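Side-chain contacts in glutamate racemase (Bacillus anthracis, PDB 2DWU), which is a bacterial racemase of the Asp/Glu/hydantoin racemase family, built from two alpha/beta lobes with parallel sheets, with D-glutamic acid bound in this model: residues N41-C44 and P48-V51; H144-P149 and L173-K178; C148-T153 and T166-Q171; R158-A163 and A252-G257. All blocks are in the same frame, centred on the assembly; numbering follows the deposited sequence. Where two conformers were deposited one is given.

Contact 1 (N41-C44 and P48-V51)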
loop_
_atom_site.group_PDB
_atom_site.type_symbol
_atom_site.label_atom_id
_atom_site.label_comp_id
_atom_site.label_asym_id
_atom_site.label_seq_id
_atom_site.Cartn_x
_atom_site.Cartn_y
_atom_site.Cartn_z
ATOM N N ASN B 41 10.218 9.412 25.690
ATOM C CA ASN B 41 11.302 10.373 25.604
ATOM C C ASN B 41 12.357 10.290 26.703
ATOM O O ASN B 41 13.536 10.580 26.459
ATOM C CB ASN B 41 10.743 11.792 25.551
ATOM C CG ASN B 41 9.908 12.021 24.324
ATOM O OD1 ASN B 41 8.747 11.609 24.262
ATOM N ND2 ASN B 41 10.498 12.659 23.323
ATOM N N GLU B 42 11.948 9.911 27.902
ATOM C CA GLU B 42 12.926 9.812 28.988
ATOM C C GLU B 42 14.044 8.800 28.703
ATOM O O GLU B 42 15.161 8.935 29.230
ATOM C CB GLU B 42 12.217 9.449 30.291
ATOM C CG GLU B 42 13.153 9.435 31.502
ATOM C CD GLU B 42 12.395 9.513 32.822
ATOM O OE1 GLU B 42 12.185 10.644 33.324
ATOM O OE2 GLU B 42 11.998 8.446 33.347
ATOM N N ARG B 43 13.776 7.803 27.859
ATOM C CA ARG B 43 14.779 6.793 27.546
ATOM C C ARG B 43 15.215 6.775 26.070
ATOM O O ARG B 43 15.870 5.844 25.610
ATOM C CB ARG B 43 14.289 5.420 27.989
ATOM C CG ARG B 43 14.033 5.385 29.521
ATOM C CD ARG B 43 13.671 3.993 30.040
ATOM N NE ARG B 43 12.382 3.534 29.516
ATOM C CZ ARG B 43 11.605 2.634 30.111
ATOM N NH1 ARG B 43 11.966 2.086 31.265
ATOM N NH2 ARG B 43 10.454 2.275 29.544
ATOM N N CYS B 44 14.845 7.819 25.344
ATOM C CA CYS B 44 15.222 7.984 23.935
ATOM C C CYS B 44 16.684 8.460 23.994
ATOM O O CYS B 44 17.029 9.269 24.868
ATOM C CB CYS B 44 14.322 9.055 23.315
ATOM S SG CYS B 44 14.494 9.282 21.533
ATOM N N PRO B 48 20.934 3.009 19.997
ATOM C CA PRO B 48 22.174 2.440 20.537
ATOM C C PRO B 48 21.999 1.445 21.683
ATOM O O PRO B 48 22.985 0.919 22.210
ATOM C CB PRO B 48 22.956 3.675 21.002
ATOM C CG PRO B 48 22.207 4.867 20.427
ATOM C CD PRO B 48 20.781 4.404 20.434
ATOM N N ARG B 49 20.754 1.183 22.065
ATOM C CA ARG B 49 20.476 0.268 23.169
ATOM C C ARG B 49 20.442 -1.209 22.787
ATOM O O ARG B 49 20.251 -1.558 21.618
ATOM C CB ARG B 49 19.149 0.652 23.826
ATOM C CG ARG B 49 19.130 2.029 24.455
ATOM C CD ARG B 49 17.822 2.216 25.238
ATOM N NE ARG B 49 17.753 3.540 25.854
ATOM C CZ ARG B 49 18.123 3.779 27.114
ATOM N NH1 ARG B 49 18.573 2.784 27.874
ATOM N NH2 ARG B 49 18.039 5.000 27.607
ATOM N N SER B 50 20.644 -2.084 23.769
ATOM C CA SER B 50 20.606 -3.520 23.507
ATOM C C SER B 50 19.191 -3.945 23.148
ATOM O O SER B 50 18.221 -3.290 23.542
ATOM C CB SER B 50 21.046 -4.327 24.734
ATOM O OG SER B 50 20.095 -4.282 25.783
ATOM N N VAL B 51 19.088 -5.037 22.411
ATOM C CA VAL B 51 17.780 -5.556 22.009
ATOM C C VAL B 51 16.938 -5.923 23.231
ATOM O O VAL B 51 15.746 -5.630 23.287
ATOM C CB VAL B 51 17.923 -6.825 21.120
ATOM C CG1 VAL B 51 16.554 -7.463 20.897
ATOM C CG2 VAL B 51 18.525 -6.463 19.773
HETATM O O HOH W 1 18.613 7.690 26.621
#
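Arg49 lays its guanidinium against the backbone carbonyl of Arg43, and the edge carrying NE and NH2 does the touching. The stronger bond runs from Arg49 NE to Arg43 O at 3.0 Å; the oxygen receives it in the carbonyl plane, but sits 25° out of the guanidinium plane. A weak second bond, from Arg49 NH2 to Arg43 O at 3.1 Å, makes the oxygen a shared acceptor of a two-pronged donor. Neither bond is straight: the N-H...O angle at NE is 134°, as expected when two donors of one group converge on a single atom. Arg49 NE also gives a weak bond to Pro45 O. The chain of Arg49 is extended from CG to NE (chi3 -179°), which carries the group across the loop. Arg49 NH2 also lies 3.8 Å from Arg43 CB, and a water weakly bridges Arg49 NH2 (2.9 Å) to Cys44 O (2.8 Å). Arg49 NH1 forms a salt bridge with Glu53 of helix 51-65, so the guanidinium is held from a second side. The Arg43 guanidinium is engaged elsewhere, in salt bridges with Asp40 and Glu60, which probably offsets the proximity of two like charges. The contact closes the loop between strand 35-39 and helix 51-65, an arginine-to-carbonyl hydrogen bond within a surface beta-alpha connection; Cys44, within the same loop, belongs to the D-glutamic acid pocket.

Contact 2 (H144-P149 and L173-K178)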
loop_
_atom_site.group_PDB
_atom_site.type_symbol
_atom_site.label_atom_id
_atom_site.label_comp_id
_atom_site.label_asym_id
_atom_site.label_seq_id
_atom_site.Cartn_x
_atom_site.Cartn_y
_atom_site.Cartn_z
ATOM N N HIS B 144 20.999 -3.055 0.342
ATOM C CA HIS B 144 22.166 -2.412 0.945
ATOM C C HIS B 144 21.662 -1.700 2.184
ATOM O O HIS B 144 20.890 -0.752 2.055
ATOM C CB HIS B 144 22.750 -1.398 -0.023
ATOM C CG HIS B 144 23.347 -2.027 -1.247
ATOM N ND1 HIS B 144 24.538 -2.723 -1.212
ATOM C CD2 HIS B 144 22.901 -2.098 -2.526
ATOM C CE1 HIS B 144 24.797 -3.198 -2.424
ATOM N NE2 HIS B 144 23.821 -2.837 -3.237
ATOM N N SER B 145 22.115 -2.143 3.357
ATOM C CA SER B 145 21.663 -1.588 4.635
ATOM C C SER B 145 22.787 -0.823 5.324
ATOM O O SER B 145 23.861 -1.373 5.572
ATOM C CB SER B 145 21.148 -2.733 5.510
ATOM O OG SER B 145 20.136 -3.437 4.806
ATOM N N HIS B 146 22.528 0.451 5.635
ATOM C CA HIS B 146 23.534 1.333 6.242
ATOM C C HIS B 146 23.054 2.146 7.449
ATOM O O HIS B 146 22.104 2.932 7.344
ATOM C CB HIS B 146 24.047 2.303 5.167
ATOM C CG HIS B 146 25.007 3.333 5.678
ATOM N ND1 HIS B 146 26.252 3.015 6.176
ATOM C CD2 HIS B 146 24.899 4.680 5.774
ATOM C CE1 HIS B 146 26.868 4.117 6.558
ATOM N NE2 HIS B 146 26.069 5.143 6.328
ATOM N N ALA B 147 23.732 1.986 8.581
ATOM C CA ALA B 147 23.355 2.731 9.794
ATOM C C ALA B 147 23.791 4.184 9.628
ATOM O O ALA B 147 24.887 4.453 9.126
ATOM C CB ALA B 147 24.032 2.132 11.005
ATOM N N CYS B 148 22.943 5.120 10.075
ATOM C CA CYS B 148 23.210 6.569 9.997
ATOM C C CYS B 148 22.913 7.072 11.411
ATOM O O CYS B 148 21.950 7.809 11.635
ATOM C CB CYS B 148 22.260 7.227 8.991
ATOM S SG CYS B 148 22.498 6.631 7.297
ATOM N N PRO B 149 23.789 6.740 12.364
ATOM C CA PRO B 149 23.632 7.131 13.765
ATOM C C PRO B 149 23.476 8.612 14.124
ATOM O O PRO B 149 22.884 8.932 15.155
ATOM C CB PRO B 149 24.852 6.495 14.427
ATOM C CG PRO B 149 25.899 6.597 13.351
ATOM C CD PRO B 149 25.127 6.163 12.128
ATOM N N LEU B 173 25.185 9.405 3.933
ATOM C CA LEU B 173 24.817 8.725 2.688
ATOM C C LEU B 173 25.972 8.389 1.754
ATOM O O LEU B 173 25.761 7.728 0.740
ATOM C CB LEU B 173 23.774 9.546 1.929
ATOM C CG LEU B 173 22.362 9.663 2.527
ATOM C CD1 LEU B 173 21.554 10.633 1.712
ATOM C CD2 LEU B 173 21.684 8.300 2.560
ATOM N N LEU B 174 27.186 8.803 2.090
ATOM C CA LEU B 174 28.322 8.507 1.213
ATOM C C LEU B 174 28.381 7.014 0.827
ATOM O O LEU B 174 28.513 6.680 -0.353
ATOM C CB LEU B 174 29.630 8.939 1.882
ATOM C CG LEU B 174 30.884 9.201 1.027
ATOM C CD1 LEU B 174 32.056 8.552 1.715
ATOM C CD2 LEU B 174 30.735 8.688 -0.388
ATOM N N PRO B 175 28.249 6.095 1.797
ATOM C CA PRO B 175 28.309 4.682 1.394
ATOM C C PRO B 175 27.258 4.278 0.354
ATOM O O PRO B 175 27.539 3.443 -0.521
ATOM C CB PRO B 175 28.129 3.940 2.711
ATOM C CG PRO B 175 28.770 4.886 3.718
ATOM C CD PRO B 175 28.195 6.220 3.266
ATOM N N LEU B 176 26.056 4.858 0.428
ATOM C CA LEU B 176 25.018 4.509 -0.534
ATOM C C LEU B 176 25.197 5.158 -1.884
ATOM O O LEU B 176 24.664 4.647 -2.871
ATOM C CB LEU B 176 23.607 4.843 -0.010
ATOM C CG LEU B 176 22.995 3.812 0.940
ATOM C CD1 LEU B 176 21.640 4.308 1.391
ATOM C CD2 LEU B 176 22.872 2.439 0.260
ATOM N N THR B 177 25.912 6.287 -1.947
ATOM C CA THR B 177 26.119 6.955 -3.232
ATOM C C THR B 177 27.021 6.074 -4.091
ATOM O O THR B 177 27.050 6.219 -5.312
ATOM C CB THR B 177 26.805 8.333 -3.104
ATOM O OG1 THR B 177 28.125 8.162 -2.576
ATOM C CG2 THR B 177 25.977 9.276 -2.204
ATOM N N LYS B 178 27.730 5.149 -3.444
ATOM C CA LYS B 178 28.651 4.254 -4.155
ATOM C C LYS B 178 27.953 3.001 -4.630
ATOM O O LYS B 178 28.513 2.224 -5.411
ATOM C CB LYS B 178 29.793 3.813 -3.238
ATOM C CG LYS B 178 30.694 4.945 -2.783
ATOM C CD LYS B 178 31.725 4.418 -1.823
ATOM C CE LYS B 178 32.610 5.553 -1.328
ATOM N NZ LYS B 178 33.537 5.077 -0.265
#
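His146 and Pro175 meet through a CH-pi contact, the first of two apolar interactions joining strand 142-147 to the end of helix 162-177. Pro175 CG lies over one face of the imidazole, 3.9 Å from the centroid of the His146 ring and 28° off the ring normal. The nearest atoms are His146 CE1 and Pro175 CG at 3.5 Å. Pro175 CB covers the same ring farther toward its rim, 4.0 Å from His146 ND1, while Pro175 CD comes 3.9 Å from His146 NE2. Three carbons of the pyrrolidine thus lie against three successive atoms of the imidazole, and the two side chains cross at about a right angle. A chi1 of 176° places the His146 ring on the helix side, and chi2 of 65° turns its face to Pro175. This geometry holds for the modelled conformer of His146, one of two.

The second interaction is aliphatic. The CD2 branch of Leu176 reaches His144 CB at 3.8 Å, so it is the methylene root of the histidine that is packed.

Within the helix, Thr177 OG1 donates to Leu174 O at 2.7 Å, in the carbonyl plane and on a lone pair. This bond spans the kink, where Pro175 has no N-H to offer and Leu176 N keeps only a weak bond to Leu173 O.

Strand 142-147 is the outermost strand on its side of the four-stranded parallel sheet, paired with strand 115-120. Leu176 also touches Ile119 of that strand, and Leu173 turns to helix 195-202, placing helix 162-177 between sheet and helix.

Contact 3 (C148-T153 and T166-Q171)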
loop_
_atom_site.group_PDB
_atom_site.type_symbol
_atom_site.label_atom_id
_atom_site.label_comp_id
_atom_site.label_asym_id
_atom_site.label_seq_id
_atom_site.Cartn_x
_atom_site.Cartn_y
_atom_site.Cartn_z
ATOM N N CYS B 148 22.943 5.120 10.075
ATOM C CA CYS B 148 23.210 6.569 9.997
ATOM C C CYS B 148 22.913 7.072 11.411
ATOM O O CYS B 148 21.950 7.809 11.635
ATOM C CB CYS B 148 22.260 7.227 8.991
ATOM S SG CYS B 148 22.498 6.631 7.297
ATOM N N PRO B 149 23.789 6.740 12.364
ATOM C CA PRO B 149 23.632 7.131 13.765
ATOM C C PRO B 149 23.476 8.612 14.124
ATOM O O PRO B 149 22.884 8.932 15.155
ATOM C CB PRO B 149 24.852 6.495 14.427
ATOM C CG PRO B 149 25.899 6.597 13.351
ATOM C CD PRO B 149 25.127 6.163 12.128
ATOM N N THR B 150 23.976 9.518 13.296
ATOM C CA THR B 150 23.898 10.940 13.642
ATOM C C THR B 150 22.651 11.650 13.161
ATOM O O THR B 150 22.361 12.772 13.579
ATOM C CB THR B 150 25.097 11.704 13.071
ATOM O OG1 THR B 150 26.283 10.940 13.279
ATOM C CG2 THR B 150 25.251 13.055 13.749
ATOM N N LEU B 151 21.885 10.998 12.299
ATOM C CA LEU B 151 20.734 11.659 11.745
ATOM C C LEU B 151 19.548 11.979 12.619
ATOM O O LEU B 151 19.008 13.077 12.522
ATOM C CB LEU B 151 20.285 10.958 10.448
ATOM C CG LEU B 151 21.377 10.940 9.352
ATOM C CD1 LEU B 151 20.749 10.389 8.084
ATOM C CD2 LEU B 151 21.953 12.343 9.087
ATOM N N ALA B 152 19.130 11.054 13.472
ATOM C CA ALA B 152 17.978 11.361 14.324
ATOM C C ALA B 152 18.294 12.518 15.285
ATOM O O ALA B 152 17.462 13.422 15.485
ATOM C CB ALA B 152 17.535 10.099 15.106
ATOM N N THR B 153 19.508 12.526 15.842
ATOM C CA THR B 153 19.883 13.610 16.759
ATOM C C THR B 153 19.937 14.923 15.993
ATOM O O THR B 153 19.519 15.975 16.503
ATOM C CB THR B 153 21.245 13.336 17.429
ATOM O OG1 THR B 153 21.212 12.047 18.049
ATOM C CG2 THR B 153 21.527 14.373 18.505
ATOM N N THR B 166 23.268 19.535 6.013
ATOM C CA THR B 166 23.755 19.096 4.715
ATOM C C THR B 166 25.030 18.262 4.839
ATOM O O THR B 166 25.167 17.251 4.163
ATOM C CB THR B 166 24.034 20.283 3.789
ATOM O OG1 THR B 166 22.818 21.001 3.552
ATOM C CG2 THR B 166 24.584 19.798 2.452
ATOM N N GLN B 167 25.959 18.678 5.701
ATOM C CA GLN B 167 27.194 17.941 5.873
ATOM C C GLN B 167 26.969 16.577 6.493
ATOM O O GLN B 167 27.607 15.590 6.096
ATOM C CB GLN B 167 28.181 18.725 6.746
ATOM C CG GLN B 167 29.622 18.370 6.427
ATOM C CD GLN B 167 30.026 18.820 5.016
ATOM O OE1 GLN B 167 29.994 20.013 4.706
ATOM N NE2 GLN B 167 30.400 17.871 4.161
ATOM N N GLN B 168 26.060 16.519 7.466
ATOM C CA GLN B 168 25.779 15.258 8.145
ATOM C C GLN B 168 25.053 14.288 7.224
ATOM O O GLN B 168 25.320 13.092 7.268
ATOM C CB GLN B 168 24.977 15.491 9.436
ATOM C CG GLN B 168 25.824 16.120 10.569
ATOM C CD GLN B 168 27.148 15.414 10.779
ATOM O OE1 GLN B 168 27.183 14.218 11.043
ATOM N NE2 GLN B 168 28.244 16.149 10.658
ATOM N N VAL B 169 24.151 14.805 6.395
ATOM C CA VAL B 169 23.438 13.945 5.451
ATOM C C VAL B 169 24.436 13.444 4.391
ATOM O O VAL B 169 24.404 12.265 3.994
ATOM C CB VAL B 169 22.256 14.691 4.794
ATOM C CG1 VAL B 169 21.690 13.872 3.605
ATOM C CG2 VAL B 169 21.147 14.907 5.842
ATOM N N LYS B 170 25.346 14.327 3.956
ATOM C CA LYS B 170 26.354 13.935 2.967
ATOM C C LYS B 170 27.219 12.793 3.501
ATOM O O LYS B 170 27.461 11.779 2.815
ATOM C CB LYS B 170 27.246 15.137 2.591
ATOM C CG LYS B 170 28.354 14.779 1.599
ATOM C CD LYS B 170 29.112 16.005 1.120
ATOM C CE LYS B 170 28.178 16.957 0.389
ATOM N NZ LYS B 170 27.627 16.367 -0.880
ATOM N N GLN B 171 27.677 12.944 4.738
ATOM C CA GLN B 171 28.517 11.947 5.367
ATOM C C GLN B 171 27.787 10.632 5.600
ATOM O O GLN B 171 28.346 9.547 5.407
ATOM C CB GLN B 171 29.037 12.471 6.707
ATOM C CG GLN B 171 30.118 13.520 6.586
ATOM C CD GLN B 171 30.618 13.987 7.940
ATOM O OE1 GLN B 171 30.381 13.335 8.967
ATOM N NE2 GLN B 171 31.326 15.110 7.951
HETATM O O HOH W 2 28.474 11.902 12.113
#
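This is a small, partly buried contact between the start of helix 151-157 and the middle of helix 162-177, mostly apolar inside and water-bridged at its outer side. The backbones approach most closely at Leu151 and Gln168, whose CA atoms are 7.2 Å apart. Leu151 supplies the inner half through one methyl: its CD2 lies 4.2 Å from Val169 CG2, and the same CD2 rests 3.9 Å from the backbone oxygen, Gln168 O. A single branch therefore touches both a valine methyl and the helix backbone beside it. With CG anti to the carbonyl carbon (chi1 -60°), the leucine carries that branch across to helix 162-177.

The outer half pairs Thr150 with Gln168, which cross at a slant. The nearest approach is Thr150 CG2 to Gln168 OE1 at 3.5 Å, a van der Waals touch of a methyl on an amide oxygen. The hydroxyl is linked to that oxygen indirectly. A water lies 2.7 Å from Thr150 OG1 and donates to Gln168 OE1 at 2.9 Å, bridging a gap of 4.1 Å between OG1 and OE1. Touch and water link belong to one of two Thr150 conformers and may not hold in the other. The bend of Gln168 at chi2 (-48°) turns OE1 to Thr150 and the water.

A type I turn from Cys148 to Leu151, with Leu151 N bonded to Cys148 O, leads from strand 142-147 into helix 151-157. Beyond the pair, Leu151 also packs on Ala172, Tyr191 and Leu194, and Val169 on Tyr197 and Ile198 of helix 195-202, so helix 162-177 lies against both neighbouring helices.

Contact 4 (R158-A163 and A252-G257)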
loop_
_atom_site.group_PDB
_atom_site.type_symbol
_atom_site.label_atom_id
_atom_site.label_comp_id
_atom_site.label_asym_id
_atom_site.label_seq_id
_atom_site.Cartn_x
_atom_site.Cartn_y
_atom_site.Cartn_z
ATOM N N ARG B 158 19.512 19.978 15.668
ATOM C CA ARG B 158 20.308 20.865 14.825
ATOM C C ARG B 158 19.632 21.153 13.491
ATOM O O ARG B 158 20.278 21.646 12.563
ATOM C CB ARG B 158 21.665 20.198 14.542
ATOM C CG ARG B 158 22.319 19.475 15.721
ATOM C CD ARG B 158 23.008 20.449 16.665
ATOM N NE ARG B 158 24.115 21.151 16.025
ATOM C CZ ARG B 158 25.364 20.703 15.932
ATOM N NH1 ARG B 158 26.267 21.448 15.315
ATOM N NH2 ARG B 158 25.717 19.531 16.449
ATOM N N LEU B 159 18.341 20.864 13.388
ATOM C CA LEU B 159 17.654 21.036 12.115
ATOM C C LEU B 159 17.697 22.432 11.495
ATOM O O LEU B 159 17.659 22.569 10.273
ATOM C CB LEU B 159 16.208 20.539 12.237
ATOM C CG LEU B 159 15.457 20.259 10.933
ATOM C CD1 LEU B 159 16.185 19.179 10.116
ATOM C CD2 LEU B 159 14.051 19.811 11.270
ATOM N N GLU B 160 17.800 23.470 12.316
ATOM C CA GLU B 160 17.834 24.825 11.778
ATOM C C GLU B 160 19.204 25.195 11.214
ATOM O O GLU B 160 19.329 26.185 10.485
ATOM C CB GLU B 160 17.431 25.826 12.863
ATOM C CG GLU B 160 16.322 25.317 13.786
ATOM C CD GLU B 160 15.054 24.921 13.045
ATOM O OE1 GLU B 160 14.103 24.445 13.708
ATOM O OE2 GLU B 160 14.999 25.083 11.806
ATOM N N ASP B 161 20.226 24.409 11.552
ATOM C CA ASP B 161 21.586 24.651 11.070
ATOM C C ASP B 161 21.712 23.897 9.753
ATOM O O ASP B 161 22.260 22.806 9.713
ATOM C CB ASP B 161 22.595 24.110 12.081
ATOM C CG ASP B 161 24.016 24.578 11.808
ATOM O OD1 ASP B 161 24.340 24.900 10.636
ATOM O OD2 ASP B 161 24.813 24.604 12.776
ATOM N N THR B 162 21.194 24.479 8.675
ATOM C CA THR B 162 21.209 23.822 7.371
ATOM C C THR B 162 22.571 23.390 6.839
ATOM O O THR B 162 22.674 22.347 6.195
ATOM C CB THR B 162 20.497 24.681 6.298
ATOM O OG1 THR B 162 21.198 25.915 6.117
ATOM C CG2 THR B 162 19.060 24.964 6.721
ATOM N N ALA B 163 23.613 24.177 7.084
ATOM C CA ALA B 163 24.938 23.786 6.622
ATOM C C ALA B 163 25.359 22.495 7.326
ATOM O O ALA B 163 25.946 21.599 6.711
ATOM C CB ALA B 163 25.955 24.893 6.915
ATOM N N ALA B 252 6.318 19.043 18.899
ATOM C CA ALA B 252 5.109 18.641 18.193
ATOM C C ALA B 252 4.499 19.800 17.415
ATOM O O ALA B 252 4.125 19.662 16.251
ATOM C CB ALA B 252 4.090 18.094 19.179
ATOM N N GLU B 253 4.386 20.957 18.058
ATOM C CA GLU B 253 3.803 22.089 17.359
ATOM C C GLU B 253 4.670 22.457 16.165
ATOM O O GLU B 253 4.159 22.832 15.112
ATOM C CB GLU B 253 3.648 23.292 18.297
ATOM C CG GLU B 253 3.172 24.558 17.588
ATOM C CD GLU B 253 2.731 25.651 18.558
ATOM O OE1 GLU B 253 3.442 25.895 19.557
ATOM O OE2 GLU B 253 1.674 26.269 18.314
ATOM N N ARG B 254 5.986 22.338 16.314
ATOM C CA ARG B 254 6.878 22.659 15.200
ATOM C C ARG B 254 6.722 21.664 14.051
ATOM O O ARG B 254 6.670 22.043 12.886
ATOM C CB ARG B 254 8.343 22.629 15.643
ATOM C CG ARG B 254 8.711 23.577 16.767
ATOM C CD ARG B 254 9.901 24.457 16.360
ATOM N NE ARG B 254 10.952 23.710 15.661
ATOM C CZ ARG B 254 11.699 22.749 16.204
ATOM N NH1 ARG B 254 11.524 22.396 17.474
ATOM N NH2 ARG B 254 12.632 22.143 15.472
ATOM N N TRP B 255 6.654 20.377 14.378
ATOM C CA TRP B 255 6.546 19.346 13.348
ATOM C C TRP B 255 5.174 19.262 12.684
ATOM O O TRP B 255 5.065 19.164 11.457
ATOM C CB TRP B 255 6.890 17.983 13.958
ATOM C CG TRP B 255 8.359 17.754 14.202
ATOM C CD1 TRP B 255 9.334 18.707 14.383
ATOM C CD2 TRP B 255 8.999 16.490 14.371
ATOM N NE1 TRP B 255 10.546 18.100 14.662
ATOM C CE2 TRP B 255 10.364 16.740 14.661
ATOM C CE3 TRP B 255 8.556 15.163 14.308
ATOM C CZ2 TRP B 255 11.285 15.706 14.890
ATOM C CZ3 TRP B 255 9.480 14.138 14.533
ATOM C CH2 TRP B 255 10.822 14.418 14.821
ATOM N N LEU B 256 4.130 19.306 13.506
ATOM C CA LEU B 256 2.769 19.193 13.015
ATOM C C LEU B 256 2.151 20.480 12.485
ATOM O O LEU B 256 1.311 20.441 11.587
ATOM C CB LEU B 256 1.884 18.625 14.116
ATOM C CG LEU B 256 2.317 17.265 14.657
ATOM C CD1 LEU B 256 1.363 16.837 15.756
ATOM C CD2 LEU B 256 2.367 16.249 13.522
ATOM N N GLY B 257 2.551 21.620 13.041
ATOM C CA GLY B 257 1.973 22.878 12.591
ATOM C C GLY B 257 0.809 23.292 13.479
ATOM O O GLY B 257 0.145 24.304 13.231
#
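A surface salt bridge links the two lobes: it joins the turn between helices 151-157 and 162-177, in the four-stranded lobe, to the last turns of helix 245-256, in the six-stranded one. Its sole close pair is Glu160 OE1 with Arg254 NH2, 3.3 Å apart. The hydrogen bond within this bridge is weak, as its N-H...O angle of 126° confirms. Arg254 NE stands farther off, 3.8 Å from the same Glu160 OE1, so the carboxylate does not meet the guanidinium in a two-pronged pairing. The planes of the two groups are 65° apart, and OE1 approaches the guanidinium obliquely.

The side chains come from opposite directions, and both are folded on the way. Glu160 bends at chi2 (-57°), which brings OE1 to Arg254 NH2; Arg254 bends at chi2 and chi3. The type I turn from Arg158 to Asp161, closed by Asp161 N to Arg158 O at 2.9 Å, fixes the backbone carrying Glu160. Asp161 then caps helix 162-177 through Tyr164 N. Deeper in, Leu159 and Trp255 both pack on Leu193, so a shared apolar neighbour lies near the bridge.

Both charged residues are exposed, and only one oxygen and one nitrogen come close, with poor alignment. Such chemistry implies a mainly electrostatic link, probably screened by solvent and adding modestly to the hold between these two surface elements.

How the contacts relate
Along the chain, contact 1 closes before the others open, within the loop after strand 35-39 of the six-stranded sheet. Contacts 2 and 3 start from the same stretch, share Cys148 and Pro149, and have centres about 10 Å apart; both lie on helix 162-177, joining it to edge strand 142-147 and to helix 151-157, and so consolidate the four-stranded lobe. Contact 4 lies at the turn leading into that helix, its centre about 15 Å from that of contact 3, and reaches to helix 245-256 of the six-stranded lobe. Contact 1 stands apart, about 19 Å from contact 3 between centres, and includes a residue of the D-glutamic acid pocket.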